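Local coordinates for protein peptidase M3B, oligoendopeptidase F (Enterococcus faecium, PDB 2QR4) that probably hydrolyses peptide bonds in oligopeptides as a zinc-dependent endopeptidase of the M3 family, at residues A305-L309 with L367-M371; I398-N403 with Y530-L534. All blocks are in the same frame, centred on the assembly; numbering follows the deposited sequence.

Contact 1 of 2, residues A305-L309 with L367-M371; sequences ALEAL and LVHEM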
# COMPACT_ATOMS: atom_id res chain seq x y z
N ALA A 305 -41.43 26.38 7.84
CA ALA A 305 -40.87 25.55 6.78
C ALA A 305 -41.71 25.65 5.51
O ALA A 305 -41.21 25.99 4.44
CB ALA A 305 -40.76 24.11 7.24
N LEU A 306 -43.00 25.35 5.65
CA LEU A 306 -43.91 25.35 4.51
C LEU A 306 -44.05 26.75 3.93
O LEU A 306 -44.37 26.92 2.75
CB LEU A 306 -45.29 24.79 4.89
CG LEU A 306 -45.43 23.40 5.50
CD1 LEU A 306 -46.89 23.02 5.58
CD2 LEU A 306 -44.64 22.35 4.72
N GLU A 307 -43.83 27.75 4.78
CA GLU A 307 -44.01 29.12 4.34
C GLU A 307 -42.82 29.54 3.50
O GLU A 307 -42.98 30.16 2.45
CB GLU A 307 -44.19 30.05 5.54
CG GLU A 307 -44.96 31.30 5.18
CD GLU A 307 -45.30 32.13 6.39
OE1 GLU A 307 -44.56 32.02 7.40
OE2 GLU A 307 -46.29 32.89 6.34
N ALA A 308 -41.62 29.19 3.96
CA ALA A 308 -40.40 29.50 3.24
C ALA A 308 -40.36 28.82 1.87
O ALA A 308 -39.98 29.43 0.87
CB ALA A 308 -39.18 29.12 4.06
N LEU A 309 -40.77 27.55 1.83
CA LEU A 309 -40.74 26.76 0.60
C LEU A 309 -41.84 27.13 -0.41
O LEU A 309 -41.87 26.59 -1.50
CB LEU A 309 -40.82 25.27 0.93
CG LEU A 309 -39.51 24.55 1.27
CD1 LEU A 309 -38.41 25.51 1.66
CD2 LEU A 309 -39.76 23.53 2.38
N LEU A 367 -34.50 20.39 8.95
CA LEU A 367 -35.83 19.99 8.53
C LEU A 367 -36.04 20.29 7.05
O LEU A 367 -36.48 19.44 6.27
CB LEU A 367 -36.88 20.71 9.36
CG LEU A 367 -38.32 20.33 9.02
CD1 LEU A 367 -38.55 18.84 9.30
CD2 LEU A 367 -39.31 21.21 9.76
N VAL A 368 -35.70 21.51 6.67
CA VAL A 368 -35.83 21.97 5.30
C VAL A 368 -34.88 21.23 4.35
O VAL A 368 -35.25 20.90 3.21
CB VAL A 368 -35.65 23.49 5.23
CG1 VAL A 368 -34.81 23.89 4.04
CG2 VAL A 368 -37.01 24.17 5.24
N HIS A 369 -33.67 20.95 4.84
CA HIS A 369 -32.68 20.14 4.13
C HIS A 369 -33.20 18.72 3.84
O HIS A 369 -32.99 18.19 2.75
CB HIS A 369 -31.39 20.09 4.96
CG HIS A 369 -30.22 19.45 4.27
ND1 HIS A 369 -29.92 18.11 4.40
CD2 HIS A 369 -29.26 19.97 3.47
CE1 HIS A 369 -28.84 17.83 3.70
NE2 HIS A 369 -28.42 18.94 3.12
N GLU A 370 -33.87 18.12 4.82
CA GLU A 370 -34.38 16.76 4.67
C GLU A 370 -35.60 16.65 3.76
O GLU A 370 -35.72 15.71 2.99
CB GLU A 370 -34.67 16.13 6.03
CG GLU A 370 -33.49 15.38 6.61
CD GLU A 370 -33.58 15.25 8.12
OE1 GLU A 370 -33.69 16.29 8.80
OE2 GLU A 370 -33.55 14.11 8.62
N MSE A 371 -36.51 17.62 3.87
CA MSE A 371 -37.66 17.67 2.98
C MSE A 371 -37.19 17.64 1.54
O MSE A 371 -37.79 16.98 0.69
CB MSE A 371 -38.48 18.93 3.24
CG MSE A 371 -38.87 19.12 4.69
SE MSE A 371 -39.94 20.73 5.00
CE MSE A 371 -41.66 20.07 4.32

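Contact 2 of 2, residues I398-N403 with Y530-L534; sequences IASTTN and YLAYL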
# COMPACT_ATOMS: atom_id res chain seq x y z
N ILE A 398 -28.16 18.66 -4.27
CA ILE A 398 -28.64 19.92 -4.81
C ILE A 398 -30.05 20.23 -4.33
O ILE A 398 -30.35 21.38 -4.00
CB ILE A 398 -28.60 19.93 -6.34
CG1 ILE A 398 -27.18 20.17 -6.84
CG2 ILE A 398 -29.52 21.00 -6.90
CD1 ILE A 398 -26.97 19.75 -8.27
N ALA A 399 -30.90 19.22 -4.30
CA ALA A 399 -32.31 19.42 -3.93
C ALA A 399 -32.43 19.81 -2.46
O ALA A 399 -33.41 20.41 -2.05
CB ALA A 399 -33.12 18.17 -4.21
N SER A 400 -31.40 19.46 -1.70
CA SER A 400 -31.34 19.76 -0.28
C SER A 400 -30.81 21.17 -0.05
O SER A 400 -31.42 21.96 0.66
CB SER A 400 -30.44 18.75 0.42
OG SER A 400 -31.11 17.51 0.58
N THR A 401 -29.66 21.45 -0.66
CA THR A 401 -29.01 22.75 -0.53
C THR A 401 -29.90 23.86 -1.10
O THR A 401 -29.96 24.95 -0.55
CB THR A 401 -27.65 22.74 -1.23
OG1 THR A 401 -26.94 21.57 -0.84
CG2 THR A 401 -26.81 23.98 -0.88
N THR A 402 -30.61 23.56 -2.18
CA THR A 402 -31.47 24.55 -2.81
C THR A 402 -32.52 24.98 -1.80
O THR A 402 -32.80 26.17 -1.65
CB THR A 402 -32.16 24.00 -4.07
OG1 THR A 402 -31.17 23.54 -4.99
CG2 THR A 402 -32.98 25.07 -4.76
N ASN A 403 -33.09 23.99 -1.11
CA ASN A 403 -34.09 24.25 -0.08
C ASN A 403 -33.56 25.13 1.06
O ASN A 403 -34.21 26.08 1.48
CB ASN A 403 -34.65 22.93 0.46
CG ASN A 403 -35.72 22.33 -0.45
OD1 ASN A 403 -36.04 22.88 -1.51
ND2 ASN A 403 -36.30 21.21 -0.04
N TYR A 530 -36.70 23.24 -12.68
CA TYR A 530 -36.24 22.63 -11.44
C TYR A 530 -37.02 21.35 -11.15
O TYR A 530 -36.44 20.33 -10.77
CB TYR A 530 -36.37 23.60 -10.26
CG TYR A 530 -35.81 23.06 -8.96
CD1 TYR A 530 -34.45 23.09 -8.71
CD2 TYR A 530 -36.65 22.52 -7.98
CE1 TYR A 530 -33.92 22.60 -7.52
CE2 TYR A 530 -36.13 22.03 -6.78
CZ TYR A 530 -34.77 22.07 -6.56
OH TYR A 530 -34.22 21.60 -5.39
N LEU A 531 -38.34 21.41 -11.33
CA LEU A 531 -39.19 20.25 -11.08
C LEU A 531 -38.83 19.13 -12.04
O LEU A 531 -38.75 17.97 -11.64
CB LEU A 531 -40.67 20.60 -11.22
CG LEU A 531 -41.27 21.65 -10.27
CD1 LEU A 531 -42.80 21.66 -10.37
CD2 LEU A 531 -40.83 21.44 -8.83
N ALA A 532 -38.60 19.47 -13.31
CA ALA A 532 -38.20 18.48 -14.31
C ALA A 532 -36.84 17.86 -13.99
O ALA A 532 -36.57 16.72 -14.36
CB ALA A 532 -38.19 19.10 -15.70
N TYR A 533 -35.99 18.62 -13.30
CA TYR A 533 -34.72 18.09 -12.81
C TYR A 533 -34.95 17.12 -11.65
O TYR A 533 -34.15 16.22 -11.40
CB TYR A 533 -33.78 19.21 -12.39
CG TYR A 533 -33.11 18.95 -11.07
CD1 TYR A 533 -32.09 18.01 -10.96
CD2 TYR A 533 -33.50 19.62 -9.92
CE1 TYR A 533 -31.48 17.75 -9.75
CE2 TYR A 533 -32.89 19.38 -8.70
CZ TYR A 533 -31.88 18.44 -8.62
OH TYR A 533 -31.27 18.18 -7.41
N LEU A 534 -36.06 17.33 -10.94
CA LEU A 534 -36.45 16.43 -9.85
C LEU A 534 -37.04 15.15 -10.42
O LEU A 534 -36.85 14.07 -9.86
CB LEU A 534 -37.48 17.11 -8.95
CG LEU A 534 -37.02 18.34 -8.17
CD1 LEU A 534 -38.20 19.05 -7.54
CD2 LEU A 534 -35.97 17.97 -7.12

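Contact 1 of 2, residues A305-L309 with L367-M371
Between segments 305-309 and 367-371 the backbones come nearest at Ala305 and Val368, whose CA atoms lie 6.4 Å apart, and the face between the two is entirely apolar. The CB of Ala305 points at the second helix and meets three residues there. It touches Leu367 at CD2 (4.1 Å) and the selenium of Met371, present as selenomethionine, at the same distance, while CG2 of Val368 is slightly farther from it. Leu309, one helical turn after Ala305 and just past the last helical residue, completes the apolar group. One of its methyls, CD2, packs against the Met371 SE at 3.8 Å and against Val368 CG2 at 4.0 Å, the leucine and valine side chains sliding past each other in opposite directions. Met371 reaches this far because CG stands anti to the carbonyl carbon (chi1 -53°) and the chain runs extended through SE before bending at chi3 (77°). The bend brings CE to Leu306, and CE meets Leu306 CD2 at 3.8 Å, the two side chains crossing at about a right angle. Met371 thereby bridges Leu306, Ala305 and Leu309. On helix 361-379, His369 opens the HEMGH sequence, the HExxH signature of zinc peptidases, so Val368 and Met371 pack the back of a helix whose His369 and Glu370 face elsewhere. Helix 313-318 adds Met317 beside Leu306 and Leu309, and helix 394-414 lies against both partners, with Leu407 and Tyr410 on Ala308 and with Glu397 and Glu404 on His369.

Contact 2 of 2, residues I398-N403 with Y530-L534
Tyr530 reaches Ala399 and Thr402 with CG anti to its backbone N (chi1 -176°), which carries the ring out from helix 526-536 toward helix 394-414; Thr402 answers with CG2 anti to its own N and OG1 turned back along its own helix. The two helices belong to the helical M3 peptidase fold and run roughly antiparallel here, the local segments at 146° with axes 12.0 Å apart. Such a gap is spanned by two tyrosines. The Tyr530 OH sits 3.2 Å from Ala399 CA and 3.4 Å from Thr402 CB, and its ring carbon CE1 lies 3.8 Å from Thr402 CG2, the threonine and tyrosine side chains approaching from opposite directions. Tyr533 comes in beside it and meets Ile398, with CZ 3.9 Å from Ile398 CG2. Its hydroxyl has a polar partner outside the pair, the carbonyl oxygen of Leu395, and the nearby Ala399 N is poorly placed for a bond to it. The tyrosines also pack on each other: Tyr533 CD2 lies over one face of the Tyr530 ring, toward its rim, 3.7 Å above the plane. Leu534 adds an apolar touch through CD2 at Ala399 CB (4.1 Å). All the touching residues are buried. Leu515 of helix 503-520 packs on both Ile398 and Tyr530, whereas His376 of helix 361-379 lies against Ala399 and Tyr533. Within helix 394-414, Ile398 O accepts two bonds from Thr402, its backbone N at 2.9 Å and its OG1, the latter modelled unusually short and so less sure in its exact geometry; the two donors reach the oxygen from opposite faces of the carbonyl plane.

Overall arrangement
Of the four helices involved, 302-308 comes first along the chain, and contact 1 joins it to helix 361-379, closing a loop of 57 residues that is modelled only in part. The chain then enters helix 394-414, where contact 2 opens; it closes 126 largely helical residues later on helix 526-536. The two loops therefore follow in series, neither enclosing nor crossing the other, yet the centres of the two contacts lie about 12 Å apart. Helices 361-379 and 394-414, successive in the chain, join them: a probable hydrogen bond links Ser400 OG to His369 O, and Val368 CG1 packs near Asn403 O. Helix 302-308 and helix 526-536 are thus tied through the HExxH helix and its successor.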